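Local structure of pyruvate kinase (Pseudomonas aeruginosa, 6QXL) at residues A[93-98]-A[141-146]; A[77-82]-A[106-111]; A[25-30]-A[57-62]. The protein probably catalyses the last step of glycolysis, the transfer of a phosphoryl group between phosphoenolpyruvate and ADP that yields pyruvate and ATP. All coordinates share one frame; numbering follows the deposited sequence.

Contact 1. Residues A[93-98]-A[141-146]; sequences RFSTSH and ADELRC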
loop_
_atom_site.group_PDB
_atom_site.type_symbol
_atom_site.label_atom_id
_atom_site.label_comp_id
_atom_site.label_asym_id
_atom_site.label_seq_id
_atom_site.Cartn_x
_atom_site.Cartn_y
_atom_site.Cartn_z
ATOM N N ARG A 93 -21.280 54.241 2.371
ATOM C CA ARG A 93 -21.663 54.158 0.969
ATOM C C ARG A 93 -20.466 54.185 0.044
ATOM O O ARG A 93 -19.498 54.915 0.279
ATOM C CB ARG A 93 -22.569 55.339 0.604
ATOM C CG ARG A 93 -23.951 55.281 1.193
ATOM C CD ARG A 93 -24.780 56.489 0.752
ATOM N NE ARG A 93 -24.265 57.767 1.209
ATOM C CZ ARG A 93 -23.954 58.829 0.426
ATOM N NH1 ARG A 93 -24.017 58.762 -0.889
ATOM N NH2 ARG A 93 -23.527 59.948 0.962
ATOM N N PHE A 94 -20.577 53.406 -1.025
ATOM C CA PHE A 94 -19.614 53.409 -2.112
ATOM C C PHE A 94 -20.340 53.971 -3.344
ATOM O O PHE A 94 -21.328 53.376 -3.772
ATOM C CB PHE A 94 -19.125 51.998 -2.383
ATOM C CG PHE A 94 -18.491 51.341 -1.197
ATOM C CD1 PHE A 94 -17.182 51.611 -0.863
ATOM C CD2 PHE A 94 -19.212 50.457 -0.400
ATOM C CE1 PHE A 94 -16.606 51.035 0.239
ATOM C CE2 PHE A 94 -18.614 49.886 0.719
ATOM C CZ PHE A 94 -17.305 50.180 1.022
ATOM N N SER A 95 -19.852 55.101 -3.888
ATOM C CA SER A 95 -20.598 55.794 -4.930
ATOM C C SER A 95 -19.742 56.122 -6.127
ATOM O O SER A 95 -18.655 56.779 -5.993
ATOM C CB SER A 95 -21.239 57.107 -4.407
ATOM O OG SER A 95 -21.994 57.749 -5.428
ATOM N N THR A 96 -20.237 55.802 -7.306
ATOM C CA THR A 96 -19.576 56.177 -8.547
ATOM C C THR A 96 -19.753 57.633 -8.872
ATOM O O THR A 96 -18.981 58.188 -9.642
ATOM C CB THR A 96 -20.109 55.340 -9.734
ATOM O OG1 THR A 96 -21.491 55.546 -9.850
ATOM C CG2 THR A 96 -19.796 53.837 -9.526
ATOM N N SER A 97 -20.723 58.296 -8.286
ATOM C CA SER A 97 -20.956 59.727 -8.532
ATOM C C SER A 97 -20.338 60.629 -7.439
ATOM O O SER A 97 -20.328 61.843 -7.543
ATOM C CB SER A 97 -22.475 59.981 -8.743
ATOM O OG SER A 97 -23.192 59.679 -7.626
ATOM N N HIS A 98 -19.824 60.076 -6.345
ATOM C CA HIS A 98 -19.017 60.785 -5.397
ATOM C C HIS A 98 -17.615 61.124 -5.861
ATOM O O HIS A 98 -16.929 60.308 -6.458
ATOM C CB HIS A 98 -18.986 60.105 -4.052
ATOM C CG HIS A 98 -18.624 61.058 -2.939
ATOM N ND1 HIS A 98 -19.594 61.795 -2.281
ATOM C CD2 HIS A 98 -17.445 61.348 -2.343
ATOM C CE1 HIS A 98 -19.029 62.503 -1.329
ATOM N NE2 HIS A 98 -17.736 62.246 -1.338
ATOM N N ALA A 141 -28.620 52.834 -8.676
ATOM C CA ALA A 141 -27.897 52.761 -9.948
ATOM C C ALA A 141 -26.418 53.151 -9.820
ATOM O O ALA A 141 -25.584 52.685 -10.556
ATOM C CB ALA A 141 -28.567 53.640 -10.988
ATOM N N ASP A 142 -26.091 54.025 -8.869
ATOM C CA ASP A 142 -24.779 54.604 -8.745
ATOM C C ASP A 142 -24.070 54.334 -7.396
ATOM O O ASP A 142 -23.000 54.898 -7.173
ATOM C CB ASP A 142 -24.877 56.095 -8.991
ATOM C CG ASP A 142 -25.641 56.841 -7.880
ATOM O OD1 ASP A 142 -26.544 56.249 -7.248
ATOM O OD2 ASP A 142 -25.315 58.031 -7.604
ATOM N N GLU A 143 -24.654 53.534 -6.500
ATOM C CA GLU A 143 -24.043 53.363 -5.214
ATOM C C GLU A 143 -24.521 52.143 -4.478
ATOM O O GLU A 143 -25.629 51.632 -4.747
ATOM C CB GLU A 143 -24.243 54.601 -4.296
ATOM C CG GLU A 143 -25.612 54.938 -3.868
ATOM C CD GLU A 143 -25.692 56.231 -3.064
ATOM O OE1 GLU A 143 -26.605 56.382 -2.181
ATOM O OE2 GLU A 143 -24.858 57.113 -3.204
ATOM N N LEU A 144 -23.696 51.686 -3.529
ATOM C CA LEU A 144 -24.063 50.625 -2.617
ATOM C C LEU A 144 -24.133 51.230 -1.215
ATOM O O LEU A 144 -23.203 51.928 -0.779
ATOM C CB LEU A 144 -23.040 49.518 -2.626
ATOM C CG LEU A 144 -22.855 48.720 -3.922
ATOM C CD1 LEU A 144 -21.776 47.655 -3.716
ATOM C CD2 LEU A 144 -24.110 47.973 -4.397
ATOM N N ARG A 145 -25.240 50.976 -0.517
ATOM C CA ARG A 145 -25.450 51.491 0.823
ATOM C C ARG A 145 -25.310 50.350 1.804
ATOM O O ARG A 145 -26.071 49.372 1.737
ATOM C CB ARG A 145 -26.835 52.091 0.950
ATOM C CG ARG A 145 -27.014 53.341 0.113
ATOM C CD ARG A 145 -28.467 53.715 -0.054
ATOM N NE ARG A 145 -28.609 54.625 -1.195
ATOM C CZ ARG A 145 -29.691 54.812 -1.929
ATOM N NH1 ARG A 145 -30.835 54.236 -1.534
ATOM N NH2 ARG A 145 -29.662 55.670 -2.920
ATOM N N CYS A 146 -24.347 50.477 2.720
ATOM C CA CYS A 146 -23.910 49.354 3.525
ATOM C C CYS A 146 -23.972 49.617 5.020
ATOM O O CYS A 146 -24.033 50.768 5.479
ATOM C CB CYS A 146 -22.479 48.981 3.142
ATOM S SG CYS A 146 -22.222 48.699 1.367
#
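The backbone oxygen Asp142 O takes two hydrogen bonds from one residue, Thr96. Thr96 N lies 2.9 Å from Asp142 O, nearly along the C=O axis. Thr96 OG1 donates to the same oxygen from the flank, at a C=O...donor angle of 111° and tilted from the carbonyl plane. The OG1 reaches it because it sits between its own backbone N and carbonyl carbon (chi1 59°). Ser97 OG donates to Asp142 OD2 at 2.7 Å, on the anti side of that oxygen. Ser95 OG accepts from Ser97 N, an ST turn that shapes the chain as it leaves the strand.

Beyond this end the strands run antiparallel. Phe94 and Leu144 form a hydrogen-bonded pair, with Phe94 N to Leu144 O at 3.0 Å and Leu144 N to Phe94 O at 2.9 Å. One face carries a salt-bridge network centred on Glu143. Arg93 NH1 approaches Glu143 OE2 at 3.0 Å from the syn side, and the oxygen lies in the guanidinium plane. Arg145 grips Glu143 OE1 side-on through NE and NH2, with NE at 2.8 Å. The carboxylate probably balances both arginines, one at each oxygen; their aliphatic parts lie side by side. On the other face Cys146 SG meets the edge of the Phe94 ring, 3.9 Å from CE2.

These are strands 91-95 and 143-148 of the mixed sheet, consistent with the B domain of pyruvate kinases. Phe94, Leu144 and Cys146 pack against strands 124-127 and 132-139, while Arg93 and Ser95 bond to strand 107-109 on the far side of strand 91-95.

Contact 2. Residues A[77-82]-A[106-111]; sequences AKFANK and EVVGID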
loop_
_atom_site.group_PDB
_atom_site.type_symbol
_atom_site.label_atom_id
_atom_site.label_comp_id
_atom_site.label_asym_id
_atom_site.label_seq_id
_atom_site.Cartn_x
_atom_site.Cartn_y
_atom_site.Cartn_z
ATOM N N ALA A 77 -11.601 55.102 -3.748
ATOM C CA ALA A 77 -10.960 56.393 -4.051
ATOM C C ALA A 77 -10.312 57.030 -2.795
ATOM O O ALA A 77 -10.108 56.354 -1.794
ATOM C CB ALA A 77 -11.964 57.327 -4.717
ATOM N N LYS A 78 -10.003 58.316 -2.842
ATOM C CA LYS A 78 -9.390 59.002 -1.702
ATOM C C LYS A 78 -10.421 59.601 -0.749
ATOM O O LYS A 78 -11.570 59.842 -1.111
ATOM C CB LYS A 78 -8.420 60.098 -2.186
ATOM C CG LYS A 78 -7.367 59.615 -3.131
ATOM C CD LYS A 78 -6.475 60.727 -3.577
ATOM C CE LYS A 78 -5.267 60.206 -4.252
ATOM N NZ LYS A 78 -4.553 61.269 -5.019
ATOM N N PHE A 79 -9.945 59.945 0.435
ATOM C CA PHE A 79 -10.706 60.590 1.491
ATOM C C PHE A 79 -10.185 62.003 1.672
ATOM O O PHE A 79 -9.084 62.285 1.294
ATOM C CB PHE A 79 -10.537 59.870 2.788
ATOM C CG PHE A 79 -11.310 58.612 2.898
ATOM C CD1 PHE A 79 -10.764 57.424 2.510
ATOM C CD2 PHE A 79 -12.546 58.611 3.445
ATOM C CE1 PHE A 79 -11.455 56.266 2.635
ATOM C CE2 PHE A 79 -13.244 57.450 3.583
ATOM C CZ PHE A 79 -12.703 56.276 3.174
ATOM N N ALA A 80 -11.004 62.908 2.186
ATOM C CA ALA A 80 -10.604 64.304 2.373
ATOM C C ALA A 80 -9.482 64.520 3.359
ATOM O O ALA A 80 -8.576 65.269 3.125
ATOM C CB ALA A 80 -11.793 65.132 2.762
ATOM N N ASN A 81 -9.585 63.838 4.471
ATOM C CA ASN A 81 -8.601 63.810 5.525
ATOM C C ASN A 81 -8.216 62.404 5.285
ATOM O O ASN A 81 -8.985 61.553 5.589
ATOM C CB ASN A 81 -9.272 63.941 6.863
ATOM C CG ASN A 81 -10.146 65.152 6.941
ATOM O OD1 ASN A 81 -9.738 66.225 6.581
ATOM N ND2 ASN A 81 -11.360 64.975 7.393
ATOM N N LYS A 82 -6.975 62.070 5.110
ATOM C CA LYS A 82 -6.644 60.764 4.548
ATOM C C LYS A 82 -7.186 59.443 5.075
ATOM O O LYS A 82 -7.083 58.471 4.412
ATOM C CB LYS A 82 -5.143 60.679 4.428
ATOM C CG LYS A 82 -4.503 62.014 4.197
ATOM C CD LYS A 82 -3.006 61.893 4.035
ATOM C CE LYS A 82 -2.528 62.629 2.795
ATOM N NZ LYS A 82 -1.465 61.857 2.092
ATOM N N GLU A 106 -19.009 59.072 5.750
ATOM C CA GLU A 106 -20.236 58.426 5.321
ATOM C C GLU A 106 -20.194 57.844 3.916
ATOM O O GLU A 106 -21.010 56.968 3.573
ATOM C CB GLU A 106 -21.400 59.390 5.397
ATOM C CG GLU A 106 -21.693 59.923 6.793
ATOM C CD GLU A 106 -22.564 61.174 6.761
ATOM O OE1 GLU A 106 -23.600 61.062 6.074
ATOM O OE2 GLU A 106 -22.218 62.248 7.373
ATOM N N VAL A 107 -19.274 58.309 3.072
ATOM C CA VAL A 107 -19.228 57.869 1.698
ATOM C C VAL A 107 -17.835 58.047 1.134
ATOM O O VAL A 107 -17.135 58.989 1.500
ATOM C CB VAL A 107 -20.274 58.638 0.817
ATOM C CG1 VAL A 107 -20.001 60.136 0.833
ATOM C CG2 VAL A 107 -20.266 58.121 -0.601
ATOM N N VAL A 108 -17.466 57.154 0.219
ATOM C CA VAL A 108 -16.255 57.298 -0.581
ATOM C C VAL A 108 -16.605 56.952 -2.024
ATOM O O VAL A 108 -17.543 56.197 -2.292
ATOM C CB VAL A 108 -15.102 56.402 -0.056
ATOM C CG1 VAL A 108 -15.409 54.905 -0.257
ATOM C CG2 VAL A 108 -13.768 56.759 -0.713
ATOM N N GLY A 109 -15.853 57.524 -2.942
ATOM C CA GLY A 109 -15.998 57.233 -4.338
ATOM C C GLY A 109 -15.311 55.973 -4.773
ATOM O O GLY A 109 -14.519 55.404 -4.023
ATOM N N ILE A 110 -15.637 55.508 -5.971
ATOM C CA ILE A 110 -14.990 54.333 -6.532
ATOM C C ILE A 110 -15.003 54.450 -8.061
ATOM O O ILE A 110 -16.054 54.812 -8.683
ATOM C CB ILE A 110 -15.747 53.091 -6.113
ATOM C CG1 ILE A 110 -17.251 53.345 -6.350
ATOM C CG2 ILE A 110 -15.474 52.556 -4.754
ATOM C CD1 ILE A 110 -18.205 52.183 -6.227
ATOM N N ASP A 111 -13.826 54.191 -8.640
ATOM C CA ASP A 111 -13.711 54.350 -10.107
ATOM C C ASP A 111 -14.094 53.110 -10.927
ATOM O O ASP A 111 -13.644 52.928 -12.008
ATOM C CB ASP A 111 -12.300 54.794 -10.461
ATOM C CG ASP A 111 -12.228 55.486 -11.812
ATOM O OD1 ASP A 111 -13.281 55.861 -12.418
ATOM O OD2 ASP A 111 -11.079 55.662 -12.262
HETATM O O HOH W 1 -14.060 59.839 -2.727
#
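Phe79 presents one ring face to Val108, whose CG2 methyl sits 4.0 Å above the ring plane, offset toward the rim. This is a CH-pi contact, with CG2 17° off the ring normal as seen from the centroid. The two side chains cross at about a right angle. Val108 CB is close too, 4.0 Å from Phe79 CZ at the end of the ring. CG2, anti to its own backbone N, is the branch turned to the ring and to the carbonyls before it. Ala77 O and Lys78 O are each 3.8 Å from Val108 CG2. One branch thus touches both the ring and the backbone leading to it.

Ala77 joins the segments directly. Its backbone N donates to Gly109 O at 2.9 Å. The donor stands above the carbonyl plane, 41° out of it. Ala77 CB packs on the same peptide group, 3.3 Å from Gly109 O. A water forms a second link. It donates to Lys78 O at 3.0 Å and accepts from Gly109 N at 2.9 Å.

Strand 107-109 is outermost in its sheet within the chain, in what is consistent with the pyruvate kinase B domain. The loop after strand 74-75 lies against it. Val108 also packs on Phe92 and Phe94 of strand 91-95. Phe79 N is held separately by Asp156.

The contact combines an apolar patch of Phe79, Val108 and Ala77 with backbone links at Gly109; no charged group bonds across it. Both backbone polar atoms of Gly109 are satisfied, N by the water and O by Ala77 N.

Contact 3. Residues A[25-30]-A[57-62]; sequences LILAGI and AKHGRF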
loop_
_atom_site.group_PDB
_atom_site.type_symbol
_atom_site.label_atom_id
_atom_site.label_comp_id
_atom_site.label_asym_id
_atom_site.label_seq_id
_atom_site.Cartn_x
_atom_site.Cartn_y
_atom_site.Cartn_z
ATOM N N LEU A 25 19.570 41.063 3.426
ATOM C CA LEU A 25 18.601 40.090 2.953
ATOM C C LEU A 25 19.252 39.035 2.052
ATOM O O LEU A 25 18.931 37.846 2.142
ATOM C CB LEU A 25 17.453 40.772 2.189
ATOM C CG LEU A 25 16.498 41.703 2.915
ATOM C CD1 LEU A 25 15.521 42.312 1.906
ATOM C CD2 LEU A 25 15.777 40.979 4.035
ATOM N N ILE A 26 20.136 39.482 1.178
ATOM C CA ILE A 26 20.909 38.586 0.315
ATOM C C ILE A 26 21.715 37.625 1.181
ATOM O O ILE A 26 21.706 36.412 0.946
ATOM C CB ILE A 26 21.824 39.382 -0.639
ATOM C CG1 ILE A 26 20.917 40.358 -1.472
ATOM C CG2 ILE A 26 22.630 38.471 -1.526
ATOM C CD1 ILE A 26 19.857 39.891 -2.300
ATOM N N LEU A 27 22.390 38.156 2.185
ATOM C CA LEU A 27 23.193 37.307 3.070
ATOM C C LEU A 27 22.347 36.403 3.936
ATOM O O LEU A 27 22.801 35.341 4.318
ATOM C CB LEU A 27 24.121 38.140 3.955
ATOM C CG LEU A 27 25.234 38.858 3.222
ATOM C CD1 LEU A 27 25.724 40.030 4.093
ATOM C CD2 LEU A 27 26.358 37.899 2.815
ATOM N N ALA A 28 21.131 36.824 4.260
ATOM C CA ALA A 28 20.249 36.002 5.080
ATOM C C ALA A 28 19.659 34.831 4.291
ATOM O O ALA A 28 19.132 33.887 4.886
ATOM C CB ALA A 28 19.144 36.843 5.693
ATOM N N GLY A 29 19.726 34.915 2.962
ATOM C CA GLY A 29 19.416 33.797 2.103
ATOM C C GLY A 29 18.242 33.945 1.165
ATOM O O GLY A 29 17.740 32.936 0.672
ATOM N N ILE A 30 17.783 35.145 0.848
ATOM C CA ILE A 30 16.652 35.217 -0.068
ATOM C C ILE A 30 17.017 34.599 -1.412
ATOM O O ILE A 30 18.132 34.736 -1.883
ATOM C CB ILE A 30 16.099 36.642 -0.259
ATOM C CG1 ILE A 30 17.079 37.580 -0.941
ATOM C CG2 ILE A 30 15.664 37.241 1.072
ATOM C CD1 ILE A 30 16.347 38.668 -1.710
ATOM N N ALA A 57 25.467 39.063 -7.022
ATOM C CA ALA A 57 26.764 38.776 -7.666
ATOM C C ALA A 57 27.936 39.015 -6.707
ATOM O O ALA A 57 28.857 38.206 -6.632
ATOM C CB ALA A 57 26.932 39.594 -8.923
ATOM N N LYS A 58 27.874 40.094 -5.941
ATOM C CA LYS A 58 28.915 40.383 -4.963
ATOM C C LYS A 58 29.149 39.221 -4.003
ATOM O O LYS A 58 30.264 39.007 -3.568
ATOM C CB LYS A 58 28.592 41.663 -4.194
ATOM C CG LYS A 58 29.514 41.950 -3.009
ATOM C CD LYS A 58 29.296 43.327 -2.414
ATOM C CE LYS A 58 30.126 43.518 -1.147
ATOM N NZ LYS A 58 29.762 44.767 -0.422
ATOM N N HIS A 59 28.096 38.484 -3.659
ATOM C CA HIS A 59 28.207 37.374 -2.711
ATOM C C HIS A 59 28.012 36.001 -3.329
ATOM O O HIS A 59 27.769 35.038 -2.616
ATOM C CB HIS A 59 27.236 37.595 -1.569
ATOM C CG HIS A 59 27.538 38.822 -0.771
ATOM N ND1 HIS A 59 28.498 38.844 0.220
ATOM C CD2 HIS A 59 27.044 40.079 -0.852
ATOM C CE1 HIS A 59 28.572 40.065 0.715
ATOM N NE2 HIS A 59 27.672 40.820 0.111
ATOM N N GLY A 60 28.149 35.890 -4.649
ATOM C CA GLY A 60 28.106 34.581 -5.308
ATOM C C GLY A 60 26.785 33.860 -5.136
ATOM O O GLY A 60 26.748 32.660 -4.912
ATOM N N ARG A 61 25.698 34.619 -5.225
ATOM C CA ARG A 61 24.359 34.112 -5.057
ATOM C C ARG A 61 23.570 34.396 -6.323
ATOM O O ARG A 61 23.877 35.311 -7.099
ATOM C CB ARG A 61 23.688 34.777 -3.863
ATOM C CG ARG A 61 24.296 34.410 -2.516
ATOM C CD ARG A 61 23.685 33.162 -1.971
ATOM N NE ARG A 61 22.258 33.298 -1.757
ATOM C CZ ARG A 61 21.426 32.285 -1.496
ATOM N NH1 ARG A 61 21.885 31.044 -1.349
ATOM N NH2 ARG A 61 20.119 32.535 -1.299
ATOM N N PHE A 62 22.528 33.601 -6.510
ATOM C CA PHE A 62 21.699 33.696 -7.692
ATOM C C PHE A 62 20.286 33.938 -7.225
ATOM O O PHE A 62 19.615 33.028 -6.742
ATOM C CB PHE A 62 21.840 32.427 -8.530
ATOM C CG PHE A 62 23.239 32.199 -8.976
ATOM C CD1 PHE A 62 24.142 31.537 -8.133
ATOM C CD2 PHE A 62 23.693 32.712 -10.183
ATOM C CE1 PHE A 62 25.458 31.355 -8.506
ATOM C CE2 PHE A 62 25.000 32.519 -10.582
ATOM C CZ PHE A 62 25.885 31.871 -9.735
#
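The C-terminal ends of helices 19-28 and 42-58 come together at Leu27 and His59, whose CA atoms stay 7.7 Å apart, and side chains bridge the gap. Each helix closes in a Schellman motif with a glycine of positive phi, Gly29 and Gly60; the bonds back from Gly29 N are weak.

Leu27 lays its CD2 methyl over one face of the His59 imidazole. The methyl is 3.5 Å above the ring plane, shifted toward the rim on the ND1 side, and makes a CH-pi contact. Lys58 CG covers the opposite face of the ring, 3.6 Å above the plane. The imidazole is therefore held between an aliphatic group on each face. His59 NE2 is hydrogen-bonded to Glu23 of helix 19-28, and Lys58 NZ forms a salt bridge with the same carboxylate.

Arg61 reaches across at the other end, its chain bent at chi2 and chi3. Arg61 NH2 donates to Ile30 O at 3.0 Å, with an N-H...acceptor angle of 146°. The oxygen lies close to the guanidinium plane, but the nitrogen stands 63° out of the carbonyl plane. Gly29 O comes near the same nitrogen but is held by Arg4 instead.

Helices 19-28 and 42-58 come before and after strand 32-36 in the (beta/alpha)8 TIM barrel, and the contact joins their C-terminal ends. The positive charge of Arg61 is probably balanced by Asp31, which forms a salt bridge with NH2, while Ile30 O is a neutral acceptor. Glu23 may favour a protonated His59, but Lys58 shares its charge.

In the fold
From the N terminus, contact 3 comes first. It closes the loop from helix 19-28 through strand 32-36 to helix 42-58, tying two successive helices of the eight-stranded parallel barrel. After barrel strand 64-68 the chain enters the mixed sheet, consistent with the inserted B domain, and returns to the barrel at 190-193. Here contacts 1 and 2 cross, their segments alternating. Contact 2 closes the loop holding strands 83-86 and 91-95, fastening 77-82 to strand 107-109, outermost of the sheet within this chain. Contact 1 closes the longer loop from 98 to 141, with strands 107-109, 124-127 and 132-139 and helix 113-118. Contacts 1 and 2 touch; contact 3 lies about 49 Å from contact 1, centre to centre.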